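Local coordinates for protein nidogen (PDB 1NPE) that probably links laminin to other basement membrane components, as the six-bladed YWTD beta-propeller domain of nidogen (entactin), at residues L15-R19 / N20-K24; I160-Q163 / D164-L168. All coordinates share one frame; numbering follows the deposited sequence.

Contact 1. Residues L15-R19 / N20-K24; sequences LPLER and NTMKK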
loop_
_atom_site.group_PDB
_atom_site.type_symbol
_atom_site.label_atom_id
_atom_site.label_comp_id
_atom_site.label_asym_id
_atom_site.label_seq_id
_atom_site.Cartn_x
_atom_site.Cartn_y
_atom_site.Cartn_z
ATOM N N LEU A 15 -17.717 5.836 -12.065
ATOM C CA LEU A 15 -19.168 5.675 -12.002
ATOM C C LEU A 15 -19.806 6.881 -11.337
ATOM O O LEU A 15 -19.328 7.376 -10.315
ATOM C CB LEU A 15 -19.596 4.379 -11.305
ATOM C CG LEU A 15 -19.399 4.182 -9.807
ATOM C CD1 LEU A 15 -20.491 3.272 -9.272
ATOM C CD2 LEU A 15 -18.029 3.598 -9.551
ATOM N N PRO A 16 -20.906 7.371 -11.919
ATOM C CA PRO A 16 -21.671 8.527 -11.450
ATOM C C PRO A 16 -22.281 8.368 -10.071
ATOM O O PRO A 16 -22.614 7.262 -9.650
ATOM C CB PRO A 16 -22.773 8.654 -12.506
ATOM C CG PRO A 16 -22.154 8.052 -13.729
ATOM C CD PRO A 16 -21.485 6.839 -13.161
ATOM N N LEU A 17 -22.406 9.496 -9.379
ATOM C CA LEU A 17 -23.007 9.564 -8.055
ATOM C C LEU A 17 -24.121 10.598 -8.119
ATOM O O LEU A 17 -23.853 11.798 -8.081
ATOM C CB LEU A 17 -21.994 10.030 -7.006
ATOM C CG LEU A 17 -21.330 9.051 -6.036
ATOM C CD1 LEU A 17 -20.675 9.874 -4.926
ATOM C CD2 LEU A 17 -22.342 8.091 -5.429
ATOM N N GLU A 18 -25.362 10.142 -8.262
ATOM C CA GLU A 18 -26.499 11.055 -8.305
ATOM C C GLU A 18 -27.242 10.995 -6.967
ATOM O O GLU A 18 -27.935 10.022 -6.666
ATOM C CB GLU A 18 -27.421 10.737 -9.492
ATOM C CG GLU A 18 -26.721 10.873 -10.859
ATOM C CD GLU A 18 -27.682 11.101 -12.020
ATOM O OE1 GLU A 18 -27.872 10.173 -12.843
ATOM O OE2 GLU A 18 -28.237 12.220 -12.118
ATOM N N ARG A 19 -27.036 12.028 -6.151
ATOM C CA ARG A 19 -27.638 12.137 -4.822
ATOM C C ARG A 19 -27.377 10.935 -3.913
ATOM O O ARG A 19 -28.282 10.147 -3.622
ATOM C CB ARG A 19 -29.141 12.445 -4.908
ATOM C CG ARG A 19 -29.462 13.940 -4.947
ATOM C CD ARG A 19 -28.841 14.678 -3.748
ATOM N NE ARG A 19 -27.755 15.588 -4.135
ATOM C CZ ARG A 19 -26.489 15.491 -3.724
ATOM N NH1 ARG A 19 -26.114 14.513 -2.902
ATOM N NH2 ARG A 19 -25.595 16.393 -4.116
ATOM N N ASN A 20 -26.124 10.803 -3.486
ATOM C CA ASN A 20 -25.680 9.726 -2.601
ATOM C C ASN A 20 -25.980 8.310 -3.111
ATOM O O ASN A 20 -26.020 7.363 -2.324
ATOM C CB ASN A 20 -26.265 9.917 -1.191
ATOM C CG ASN A 20 -25.884 11.262 -0.566
ATOM O OD1 ASN A 20 -26.336 11.601 0.536
ATOM N ND2 ASN A 20 -25.062 12.035 -1.272
ATOM N N THR A 21 -26.159 8.169 -4.423
ATOM C CA THR A 21 -26.454 6.871 -5.030
ATOM C C THR A 21 -25.477 6.529 -6.160
ATOM O O THR A 21 -25.178 7.366 -7.012
ATOM C CB THR A 21 -27.908 6.834 -5.579
ATOM O OG1 THR A 21 -28.833 7.012 -4.501
ATOM C CG2 THR A 21 -28.201 5.511 -6.266
ATOM N N MET A 22 -24.962 5.303 -6.148
ATOM C CA MET A 22 -24.035 4.855 -7.184
ATOM C C MET A 22 -24.801 4.361 -8.408
ATOM O O MET A 22 -25.654 3.476 -8.290
ATOM C CB MET A 22 -23.156 3.700 -6.683
ATOM C CG MET A 22 -22.275 4.001 -5.481
ATOM S SD MET A 22 -21.116 2.635 -5.172
ATOM C CE MET A 22 -22.033 1.621 -4.031
ATOM N N LYS A 23 -24.494 4.924 -9.576
ATOM C CA LYS A 23 -25.137 4.496 -10.820
ATOM C C LYS A 23 -24.307 3.337 -11.363
ATOM O O LYS A 23 -23.496 3.511 -12.269
ATOM C CB LYS A 23 -25.167 5.647 -11.833
ATOM C CG LYS A 23 -25.952 6.891 -11.398
ATOM C CD LYS A 23 -27.466 6.737 -11.576
ATOM C CE LYS A 23 -28.120 5.944 -10.445
ATOM N NZ LYS A 23 -29.592 5.762 -10.662
ATOM N N LYS A 24 -24.503 2.159 -10.781
ATOM C CA LYS A 24 -23.758 0.951 -11.150
ATOM C C LYS A 24 -23.773 0.565 -12.626
ATOM O O LYS A 24 -22.777 0.062 -13.155
ATOM C CB LYS A 24 -24.262 -0.249 -10.353
ATOM C CG LYS A 24 -24.384 -0.034 -8.870
ATOM C CD LYS A 24 -24.991 -1.271 -8.258
ATOM C CE LYS A 24 -25.748 -0.934 -7.009
ATOM N NZ LYS A 24 -26.420 -2.133 -6.431
#
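Leu-15 holds CG in the cramped position between its backbone N and carbonyl carbon (chi1 70°), while Met-22 keeps CG beside its own N; together these turns set Leu-15 CD1 3.7 Å from Met-22 CB. The two side chains pass at a slant, and Leu-17 joins them from further along, its CD2 4.1 Å from Met-22 CG. Leu-4 of strand 2-8 and Tyr-222 of the neighbouring blade add to this apolar side.

The backbone doubles back through Arg-19 and Asn-20, both with positive phi, in a short beta-hairpin-like reversal at the end of strand 11-17. A single bridge pairs Leu-17 with Met-22, and the chain then heads for strand 28-33 of the same blade. Lys-23 N, at the centre of an inverse gamma turn, gives a nearly straight bond to Pro-16 O (3.0 Å, 173° at the hydrogen). Thr-21 O takes Glu-18 N at 3.1 Å, and also receives a CA-H contact from Leu-17 CA. The return bond, Thr-21 N to Glu-18 O, is weak, as is that of Thr-21 OG1 to Arg-19 O.

On the other side Pro-16 CB lies 3.8 Å from Lys-23 CG, the lysine chain crossing the ring at about a right angle. Glu-18 OE1 lies against Lys-23 CD (3.7 Å), with Lys-23 NZ, of opposite charge, 5.2 Å off and not bonded to it. At the bend Asn-20 ND2 comes to the edge of the Arg-19 guanidinium, 3.1 Å from NH1, the two planes 86° apart; both are donors, and Arg-19 NH2 bonds instead to Tyr-217 OH. An alanine here in place of Asn-20 removes the amide from that edge and would probably leave a gap beside Tyr-217 and Asn-220 and let the Arg-19 end turn more freely.

Backbone bonds and apolar packing thus hold the turn; Glu-18 and Lys-23 do not pair with each other, while Arg-19 and Lys-24 find polar partners in the neighbouring blade, at Tyr-217 and Asp-243.

Contact 2. Residues I160-Q163 / D164-L168; sequences ILAQ and DNLGL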
loop_
_atom_site.group_PDB
_atom_site.type_symbol
_atom_site.label_atom_id
_atom_site.label_comp_id
_atom_site.label_asym_id
_atom_site.label_seq_id
_atom_site.Cartn_x
_atom_site.Cartn_y
_atom_site.Cartn_z
ATOM N N ILE A 160 0.484 11.548 17.198
ATOM C CA ILE A 160 -0.341 10.363 17.045
ATOM C C ILE A 160 -1.750 10.700 17.513
ATOM O O ILE A 160 -1.934 11.280 18.579
ATOM C CB ILE A 160 0.222 9.187 17.868
ATOM C CG1 ILE A 160 1.659 8.898 17.433
ATOM C CG2 ILE A 160 -0.636 7.953 17.672
ATOM C CD1 ILE A 160 2.341 7.779 18.204
ATOM N N LEU A 161 -2.734 10.357 16.688
ATOM C CA LEU A 161 -4.137 10.615 16.982
ATOM C C LEU A 161 -4.810 9.386 17.610
ATOM O O LEU A 161 -5.591 9.511 18.547
ATOM C CB LEU A 161 -4.845 11.016 15.685
ATOM C CG LEU A 161 -5.766 12.242 15.649
ATOM C CD1 LEU A 161 -5.175 13.429 16.402
ATOM C CD2 LEU A 161 -6.021 12.606 14.197
ATOM N N ALA A 162 -4.518 8.206 17.072
ATOM C CA ALA A 162 -5.074 6.945 17.569
ATOM C C ALA A 162 -3.968 5.902 17.490
ATOM O O ALA A 162 -3.210 5.858 16.517
ATOM C CB ALA A 162 -6.273 6.514 16.735
ATOM N N GLN A 163 -3.910 5.032 18.493
ATOM C CA GLN A 163 -2.862 4.018 18.569
ATOM C C GLN A 163 -3.420 2.688 19.060
ATOM O O GLN A 163 -3.050 1.622 18.563
ATOM C CB GLN A 163 -1.802 4.519 19.545
ATOM C CG GLN A 163 -0.411 4.008 19.334
ATOM C CD GLN A 163 0.563 4.689 20.276
ATOM O OE1 GLN A 163 1.041 5.790 20.006
ATOM N NE2 GLN A 163 0.826 4.056 21.411
ATOM N N ASP A 164 -4.298 2.765 20.055
ATOM C CA ASP A 164 -4.924 1.590 20.645
ATOM C C ASP A 164 -6.064 1.077 19.790
ATOM O O ASP A 164 -6.674 1.827 19.027
ATOM C CB ASP A 164 -5.470 1.922 22.035
ATOM C CG ASP A 164 -4.379 2.247 23.033
ATOM O OD1 ASP A 164 -3.180 2.059 22.715
ATOM O OD2 ASP A 164 -4.730 2.676 24.153
ATOM N N ASN A 165 -6.363 -0.204 19.955
ATOM C CA ASN A 165 -7.438 -0.860 19.227
ATOM C C ASN A 165 -7.414 -0.623 17.722
ATOM O O ASN A 165 -8.435 -0.311 17.112
ATOM C CB ASN A 165 -8.796 -0.468 19.818
ATOM C CG ASN A 165 -8.955 -0.919 21.255
ATOM O OD1 ASN A 165 -9.411 -0.156 22.109
ATOM N ND2 ASN A 165 -8.577 -2.166 21.532
ATOM N N LEU A 166 -6.220 -0.698 17.149
ATOM C CA LEU A 166 -6.028 -0.554 15.710
ATOM C C LEU A 166 -5.333 -1.830 15.259
ATOM O O LEU A 166 -4.506 -2.372 15.991
ATOM C CB LEU A 166 -5.135 0.651 15.378
ATOM C CG LEU A 166 -5.656 2.087 15.519
ATOM C CD1 LEU A 166 -4.550 3.078 15.136
ATOM C CD2 LEU A 166 -6.861 2.291 14.624
ATOM N N GLY A 167 -5.689 -2.321 14.076
ATOM C CA GLY A 167 -5.070 -3.524 13.553
ATOM C C GLY A 167 -4.350 -3.225 12.255
ATOM O O GLY A 167 -3.122 -3.163 12.208
ATOM N N LEU A 168 -5.121 -3.045 11.189
ATOM C CA LEU A 168 -4.573 -2.729 9.885
ATOM C C LEU A 168 -5.322 -1.528 9.292
ATOM O O LEU A 168 -6.228 -1.696 8.463
ATOM C CB LEU A 168 -4.680 -3.947 8.956
ATOM C CG LEU A 168 -3.976 -5.244 9.387
ATOM C CD1 LEU A 168 -4.326 -6.394 8.426
ATOM C CD2 LEU A 168 -2.466 -5.041 9.449
#
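The loop that carries the chain from one propeller blade to the next, from strand 159-162 to strand 169-175, folds so that Leu-166 returns to Ala-162. The strand ends in a classic beta bulge, Leu-161 and Ala-162 both facing Ile-148. Leu-166 turns CG away from its own carbonyl carbon, beside the backbone N (chi1 -73°), and this sends CD1 back over the strand end: it lies 3.4 Å from Ala-162 O and 4.2 Å from Ala-162 CB. Leu-166 CB, nearer the chain, sits 3.9 Å from Gln-163 O. No hydrogen bond joins the two segments, so this local contact is one of methyl and methylene groups against the alanine and two backbone carbonyls.

Polar anchoring comes from the following blade. Asp-185 spreads its carboxylate over the loop, OD2 taking Gly-167 N and OD1 taking Leu-168 N, while Arg-202 NH2 bonds to Asp-164 O. Leu-166 also touches Ile-148 in the blade being left and Trp-183 in the blade being entered. An aliphatic side chain wedged at the seam, beside a loop gripped by the aspartate of the next YWTD-like repeat, fits the blade-to-blade connection of a YWTD beta-propeller.

Contacts 1 and 2 belong to different blades of the same propeller: their centres are 32 Å apart and their nearest atoms about 20 Å, so they do not touch. Both span the end of a strand and the loop after it, yet they route the chain differently. Residues 15-24 bend back within a blade, between the adjacent strands 11-17 and 28-33, whereas residues 160-168 leave one blade for the next. In each, leucine side chains reach across to a neighbouring blade. Bound cadmium ions lie at some distance from both, about 12 Å from the side chain of Lys-24 and about 13 Å from that of Leu-166, and neither contact supplies a ligand to the site formed by Ser-98, Asp-101 and Val-122.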